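Local coordinates for protein fructose-bisphosphate aldolase class I (Thermoproteus tenax, PDB 1W8S) that is a class I aldolase of the DeoC/LacD family, built as a TIM barrel and modelled here with bound 1,6-di-O-phosphono-beta-D-fructofuranose, at residues P31-D36 against N233-R238. The protein carries 2 engineered substitutions. Numbering follows the deposited sequence. Where two conformers were deposited one is given.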
ATOM      1  N   PRO E  31     -22.087  21.035  -3.670  1.00 12.50           N
ATOM      2  CA  PRO E  31     -23.206  21.897  -3.319  1.00 13.61           C
ATOM      3  C   PRO E  31     -24.105  22.351  -4.467  1.00 14.36           C
ATOM      4  O   PRO E  31     -25.046  23.062  -4.167  1.00 13.95           O
ATOM      5  CB  PRO E  31     -22.538  23.074  -2.602  1.00 13.50           C
ATOM      6  CG  PRO E  31     -21.149  23.130  -3.125  1.00 12.77           C
ATOM      7  CD  PRO E  31     -20.799  21.729  -3.535  1.00 12.65           C
ATOM      8  N   ALA E  32     -23.870  21.922  -5.698  1.00 15.67           N
ATOM      9  CA  ALA E  32     -24.814  22.184  -6.773  1.00 17.83           C
ATOM     10  C   ALA E  32     -26.217  21.576  -6.456  1.00 19.04           C
ATOM     11  O   ALA E  32     -27.220  22.160  -6.811  1.00 21.69           O
ATOM     12  CB  ALA E  32     -24.266  21.681  -8.116  1.00 17.85           C
ATOM     13  N   ASP E  33     -26.235  20.469  -5.711  1.00 20.75           N
ATOM     14  CA  ASP E  33     -27.461  19.820  -5.171  1.00 21.14           C
ATOM     15  C   ASP E  33     -28.301  20.808  -4.349  1.00 20.55           C
ATOM     16  O   ASP E  33     -29.506  20.621  -4.234  1.00 21.30           O
ATOM     17  CB  ASP E  33     -27.082  18.603  -4.261  1.00 21.88           C
ATOM     18  CG  ASP E  33     -26.960  17.241  -5.033  1.00 23.04           C
ATOM     19  OD1 ASP E  33     -27.067  17.209  -6.290  1.00 27.32           O
ATOM     20  OD2 ASP E  33     -26.790  16.149  -4.452  1.00 17.15           O
ATOM     21  N   PHE E  34     -27.670  21.845  -3.789  1.00 18.89           N
ATOM     22  CA  PHE E  34     -28.313  22.746  -2.829  1.00 17.96           C
ATOM     23  C   PHE E  34     -28.902  24.027  -3.407  1.00 18.58           C
ATOM     24  O   PHE E  34     -29.539  24.755  -2.669  1.00 17.93           O
ATOM     25  CB  PHE E  34     -27.330  23.161  -1.718  1.00 16.87           C
ATOM     26  CG  PHE E  34     -26.712  22.006  -0.970  1.00 15.05           C
ATOM     27  CD1 PHE E  34     -27.420  20.834  -0.731  1.00 14.16           C
ATOM     28  CD2 PHE E  34     -25.403  22.108  -0.490  1.00 12.58           C
ATOM     29  CE1 PHE E  34     -26.830  19.764  -0.025  1.00 13.46           C
ATOM     30  CE2 PHE E  34     -24.808  21.048   0.224  1.00 12.86           C
ATOM     31  CZ  PHE E  34     -25.518  19.875   0.433  1.00 14.62           C
ATOM     32  N   MET E  35     -28.663  24.324  -4.685  1.00 20.23           N
ATOM     33  CA  MET E  35     -29.164  25.572  -5.305  1.00 21.40           C
ATOM     34  C   MET E  35     -30.704  25.630  -5.416  1.00 22.14           C
ATOM     35  O   MET E  35     -31.308  26.699  -5.249  1.00 23.02           O
ATOM     36  CB  MET E  35     -28.542  25.780  -6.698  1.00 21.84           C
ATOM     37  CG  MET E  35     -27.011  25.981  -6.671  0.65 22.77           C
ATOM     38  SD  MET E  35     -26.460  27.493  -7.511  0.65 25.64           S
ATOM     39  CE  MET E  35     -27.104  28.779  -6.392  0.65 26.30           C
ATOM     40  N   ASP E  36     -31.343  24.498  -5.697  1.00 22.61           N
ATOM     41  CA  ASP E  36     -32.813  24.458  -5.853  1.00 22.94           C
ATOM     42  C   ASP E  36     -33.550  25.024  -4.623  1.00 21.95           C
ATOM     43  O   ASP E  36     -34.553  25.732  -4.760  1.00 20.78           O
ATOM     44  CB  ASP E  36     -33.283  23.014  -6.114  1.00 23.08           C
ATOM     45  CG  ASP E  36     -32.984  22.542  -7.545  1.00 26.79           C
ATOM     46  OD1 ASP E  36     -32.626  23.384  -8.407  1.00 29.23           O
ATOM     47  OD2 ASP E  36     -33.098  21.347  -7.904  1.00 30.37           O
ATOM     48  N   ASN E 233     -34.955  13.988  -2.923  1.00 11.52           N
ATOM     49  CA  ASN E 233     -36.419  14.007  -3.099  1.00 12.02           C
ATOM     50  C   ASN E 233     -37.175  14.604  -1.909  1.00 12.34           C
ATOM     51  O   ASN E 233     -38.376  14.840  -2.003  1.00 12.92           O
ATOM     52  CB  ASN E 233     -36.955  12.618  -3.429  1.00 12.02           C
ATOM     53  CG  ASN E 233     -36.904  12.327  -4.892  1.00 12.29           C
ATOM     54  OD1 ASN E 233     -37.669  12.916  -5.675  1.00 12.61           O
ATOM     55  ND2 ASN E 233     -35.958  11.492  -5.300  1.00 11.71           N
ATOM     56  N   VAL E 234     -36.482  14.849  -0.802  1.00 12.42           N
ATOM     57  CA  VAL E 234     -36.996  15.697   0.259  1.00 13.36           C
ATOM     58  C   VAL E 234     -36.379  17.109   0.186  1.00 13.81           C
ATOM     59  O   VAL E 234     -37.085  18.061  -0.078  1.00 13.89           O
ATOM     60  CB  VAL E 234     -36.824  15.046   1.660  1.00 13.63           C
ATOM     61  CG1 VAL E 234     -37.223  16.007   2.780  1.00 12.54           C
ATOM     62  CG2 VAL E 234     -37.693  13.790   1.748  1.00 15.09           C
ATOM     63  N   TRP E 235     -35.076  17.259   0.413  1.00 14.25           N
ATOM     64  CA  TRP E 235     -34.538  18.620   0.616  1.00 14.05           C
ATOM     65  C   TRP E 235     -34.213  19.431  -0.627  1.00 14.91           C
ATOM     66  O   TRP E 235     -33.934  20.625  -0.504  1.00 14.33           O
ATOM     67  CB  TRP E 235     -33.388  18.660   1.626  1.00 14.41           C
ATOM     68  CG  TRP E 235     -32.313  17.701   1.402  1.00 13.60           C
ATOM     69  CD1 TRP E 235     -32.015  16.610   2.157  1.00 14.35           C
ATOM     70  CD2 TRP E 235     -31.336  17.748   0.367  1.00 13.60           C
ATOM     71  NE1 TRP E 235     -30.913  15.961   1.646  1.00 12.42           N
ATOM     72  CE2 TRP E 235     -30.474  16.647   0.549  1.00 12.22           C
ATOM     73  CE3 TRP E 235     -31.103  18.601  -0.716  1.00 14.29           C
ATOM     74  CZ2 TRP E 235     -29.432  16.371  -0.311  1.00 11.82           C
ATOM     75  CZ3 TRP E 235     -30.028  18.333  -1.544  1.00 12.69           C
ATOM     76  CH2 TRP E 235     -29.233  17.233  -1.352  1.00 13.18           C
ATOM     77  N   GLN E 236     -34.281  18.833  -1.816  1.00 15.97           N
ATOM     78  CA  GLN E 236     -34.243  19.647  -3.046  1.00 17.95           C
ATOM     79  C   GLN E 236     -35.608  20.251  -3.395  1.00 18.16           C
ATOM     80  O   GLN E 236     -35.709  20.977  -4.387  1.00 18.31           O
ATOM     81  CB  GLN E 236     -33.742  18.865  -4.268  1.00 18.21           C
ATOM     82  CG  GLN E 236     -32.242  18.727  -4.361  1.00 21.83           C
ATOM     83  CD  GLN E 236     -31.762  18.292  -5.757  1.00 23.16           C
ATOM     84  OE1 GLN E 236     -32.283  17.338  -6.343  1.00 21.11           O
ATOM     85  NE2 GLN E 236     -30.754  18.985  -6.268  1.00 28.33           N
ATOM     86  N   ARG E 237     -36.649  19.932  -2.615  1.00 18.47           N
ATOM     87  CA  ARG E 237     -37.979  20.522  -2.803  1.00 18.72           C
ATOM     88  C   ARG E 237     -38.187  21.746  -1.923  1.00 19.10           C
ATOM     89  O   ARG E 237     -37.840  21.737  -0.757  1.00 18.49           O
ATOM     90  CB  ARG E 237     -39.065  19.498  -2.506  1.00 18.90           C
ATOM     91  CG  ARG E 237     -38.915  18.260  -3.329  1.00 20.05           C
ATOM     92  CD  ARG E 237     -39.998  17.236  -3.111  1.00 22.15           C
ATOM     93  NE  ARG E 237     -39.814  16.068  -3.984  1.00 23.10           N
ATOM     94  CZ  ARG E 237     -40.015  16.083  -5.289  1.00 23.45           C
ATOM     95  NH1 ARG E 237     -40.422  17.188  -5.886  1.00 23.19           N
ATOM     96  NH2 ARG E 237     -39.807  14.982  -6.013  1.00 23.59           N
ATOM     97  N   ARG E 238     -38.764  22.801  -2.491  1.00 20.04           N
ATOM     98  CA  ARG E 238     -39.089  23.996  -1.713  1.00 20.76           C
ATOM     99  C   ARG E 238     -40.220  23.712  -0.720  1.00 20.10           C
ATOM    100  O   ARG E 238     -40.308  24.376   0.316  1.00 19.52           O
ATOM    101  CB  ARG E 238     -39.458  25.160  -2.629  1.00 21.93           C
ATOM    102  CG  ARG E 238     -38.243  25.851  -3.268  1.00 25.15           C
ATOM    103  CD  ARG E 238     -38.601  26.619  -4.550  1.00 30.38           C
ATOM    104  NE  ARG E 238     -39.313  25.736  -5.484  1.00 34.85           N
ATOM    105  CZ  ARG E 238     -40.264  26.103  -6.351  1.00 37.07           C
ATOM    106  NH1 ARG E 238     -40.648  27.381  -6.466  1.00 37.17           N
ATOM    107  NH2 ARG E 238     -40.825  25.168  -7.122  1.00 38.28           N
TER
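Asp-36 and Gln-236 bring the two backbones closest, CA to CA 5.8 Å, where a 3-10 turn (31-34) and its exit meet the end of helix 232-235. One hydrogen bond joins the segments. Gln-236 NE2 donates to the backbone O of Asp-33 at 2.9 Å, with an N-H...O angle of 156°. The acceptor lies near the amide plane. Chi1 of -81° sets Gln-236 CG beside its backbone N, 3.3 Å from Asp-33 O. The chain runs on extended, and NE2 reaches the same oxygen. Asp-36 OD2 is 3.7 Å from Gln-236 NE2, without a bond, and has a long, weak ion pair with Lys-206. Phe-34 turns its edge toward the face of Trp-235, an offset edge-to-face pair with planes at 60° and centroids 5.4 Å apart. Phe-34 CD1 and CE1 touch Trp-235 CZ3 and CH2. Asp-33 O meets the indole edge in plane, 3.6 Å from Trp-235 CZ3. Asp-33 CB packs on Trp-235 CH2, while Asp-33 OD2 is hydrogen-bonded to His-29 ND1. Trp-235 NE1 donates to Ala-22 O, holding the pyrrole side. Phe-34 also packs on Arg-166 of the second subunit. The contact joins segments following neighbouring strands 18-22 and 227-230, at the C-terminal strand ends where TIM barrels carry active sites; Trp-235 lies about 5 Å from bound 1,6-di-O-phosphono-beta-D-fructofuranose.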